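Local coordinates for PDZ domain protein (Parabacteroides distasonis, PDB 4L8N) that is of unknown function but binds magnesium and combines PDZ domains with a DUF4136 domain, at residues A[140-145]-A[252-257]. Residues are numbered along the deposited sequence; the frame is centred on the assembly and turned at random.
Sequences VDFGNF and KDIPGR
One long lysine makes the single hydrogen bond between these two loops. Lys252 NZ donates to the backbone Asn144 O at 2.8 Å. Lys252 is p at chi1, t at chi2 and chi4, with chi3 off the wells at -105°. The nearest CA pairs are Phe145 with Lys252 at 8.2 Å and Asn144 with Asp253 at 8.6 Å.

Residues 142-144 form a 3-10 turn. Asn144 N bonds to Asp141 O at 3.1 Å, and Phe145 N to Phe142 O at 3.3 Å. An Asx turn opens it, with Gly143 N donating to Asp141 OD1 at 3.0 Å. In the other segment a type II beta turn runs from Ile254 to Arg257, closed by Arg257 N to Ile254 O at 3.2 Å. Gly256 takes its positive phi of 96°.

Phe145, chi1 m, sends its ring between the loops. Its CE1 lies 3.7 Å from Lys252 CG. The ring edge meets Asp253 CB, 4.0 Å from CZ, and Arg257 NH2, 3.9 Å from CZ. Arg257 is extended at chi1 and chi2 (both t), then bends at chi3 (p). Its NH2 also lies 3.7 Å from Val140 CG1.

Both loops lie within the DUF4136 region, where strands of a large mixed sheet end. The loop 252-257 links antiparallel neighbours 240-250 and 258-268, and 140-145 precedes strand 147-150. Leu259 on strand 258-268 touches Val140 and Phe145.

Arg257 forms salt bridges with Asp250 and Asp138, which probably help hold its guanidinium beside Val140 and Phe145. The loops therefore meet through nonpolar surfaces packed against charged side chains, with one lysine-to-carbonyl bond between them.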
# COMPACT_ATOMS: atom_id res chain seq x y z
N VAL A 140 -24.75 5.82 4.15
CA VAL A 140 -25.14 6.98 4.92
C VAL A 140 -24.57 8.26 4.30
O VAL A 140 -23.39 8.32 3.98
CB VAL A 140 -24.78 6.84 6.41
CG1 VAL A 140 -23.27 6.89 6.67
CG2 VAL A 140 -25.52 7.86 7.26
N ASP A 141 -25.42 9.29 4.17
CA ASP A 141 -25.00 10.60 3.69
C ASP A 141 -24.15 11.30 4.78
O ASP A 141 -24.60 11.48 5.91
CB ASP A 141 -26.19 11.46 3.26
CG ASP A 141 -25.74 12.52 2.27
OD1 ASP A 141 -25.25 13.59 2.72
OD2 ASP A 141 -25.76 12.24 1.06
N PHE A 142 -22.91 11.69 4.41
CA PHE A 142 -21.96 12.39 5.30
C PHE A 142 -22.49 13.76 5.74
O PHE A 142 -22.05 14.28 6.75
CB PHE A 142 -20.56 12.52 4.64
CG PHE A 142 -19.77 11.24 4.52
CD1 PHE A 142 -20.07 10.13 5.33
CD2 PHE A 142 -18.70 11.14 3.65
CE1 PHE A 142 -19.33 8.95 5.23
CE2 PHE A 142 -17.95 9.96 3.57
CZ PHE A 142 -18.28 8.88 4.36
N GLY A 143 -23.47 14.30 5.01
CA GLY A 143 -24.13 15.55 5.36
C GLY A 143 -24.96 15.48 6.65
O GLY A 143 -25.37 16.51 7.17
N ASN A 144 -25.20 14.26 7.19
CA ASN A 144 -25.95 14.06 8.44
C ASN A 144 -25.11 14.44 9.66
O ASN A 144 -25.66 14.57 10.75
CB ASN A 144 -26.42 12.61 8.59
CG ASN A 144 -27.37 12.08 7.53
OD1 ASN A 144 -27.44 10.87 7.31
ND2 ASN A 144 -28.14 12.93 6.88
N PHE A 145 -23.79 14.59 9.49
CA PHE A 145 -22.84 14.87 10.57
C PHE A 145 -22.33 16.29 10.42
O PHE A 145 -21.63 16.60 9.47
CB PHE A 145 -21.72 13.81 10.52
CG PHE A 145 -22.27 12.40 10.45
CD1 PHE A 145 -22.68 11.74 11.61
CD2 PHE A 145 -22.42 11.75 9.23
CE1 PHE A 145 -23.22 10.45 11.54
CE2 PHE A 145 -22.99 10.47 9.16
CZ PHE A 145 -23.38 9.83 10.32
N LYS A 252 -23.40 9.50 16.45
CA LYS A 252 -24.86 9.60 16.53
C LYS A 252 -25.66 8.51 15.77
O LYS A 252 -26.59 7.99 16.37
CB LYS A 252 -25.33 11.01 16.09
CG LYS A 252 -24.88 11.46 14.70
CD LYS A 252 -25.55 12.76 14.27
CE LYS A 252 -26.64 12.59 13.25
NZ LYS A 252 -27.32 13.88 12.94
N ASP A 253 -25.37 8.20 14.49
CA ASP A 253 -26.17 7.25 13.70
C ASP A 253 -25.95 5.82 14.15
O ASP A 253 -26.94 5.15 14.43
CB ASP A 253 -25.91 7.39 12.19
CG ASP A 253 -27.08 7.04 11.30
OD1 ASP A 253 -27.47 5.85 11.26
OD2 ASP A 253 -27.59 7.96 10.61
N ILE A 254 -24.69 5.32 14.16
CA ILE A 254 -24.24 3.99 14.62
C ILE A 254 -22.96 4.28 15.40
O ILE A 254 -21.88 4.31 14.81
CB ILE A 254 -24.07 2.93 13.48
CG1 ILE A 254 -25.39 2.68 12.71
CG2 ILE A 254 -23.50 1.61 14.01
CD1 ILE A 254 -25.23 2.14 11.30
N PRO A 255 -23.07 4.65 16.69
CA PRO A 255 -21.86 5.06 17.44
C PRO A 255 -20.71 4.06 17.37
O PRO A 255 -20.93 2.87 17.50
CB PRO A 255 -22.39 5.18 18.88
CG PRO A 255 -23.82 5.55 18.71
CD PRO A 255 -24.28 4.77 17.53
N GLY A 256 -19.50 4.56 17.11
CA GLY A 256 -18.30 3.74 17.04
C GLY A 256 -17.91 3.30 15.64
O GLY A 256 -16.77 2.88 15.43
N ARG A 257 -18.86 3.40 14.68
CA ARG A 257 -18.65 3.09 13.26
C ARG A 257 -17.71 4.11 12.65
O ARG A 257 -17.94 5.31 12.77
CB ARG A 257 -20.01 3.09 12.51
CG ARG A 257 -19.94 2.95 10.99
CD ARG A 257 -21.31 3.00 10.34
NE ARG A 257 -21.97 4.29 10.55
CZ ARG A 257 -23.07 4.70 9.91
NH1 ARG A 257 -23.66 3.92 9.02
NH2 ARG A 257 -23.58 5.89 10.17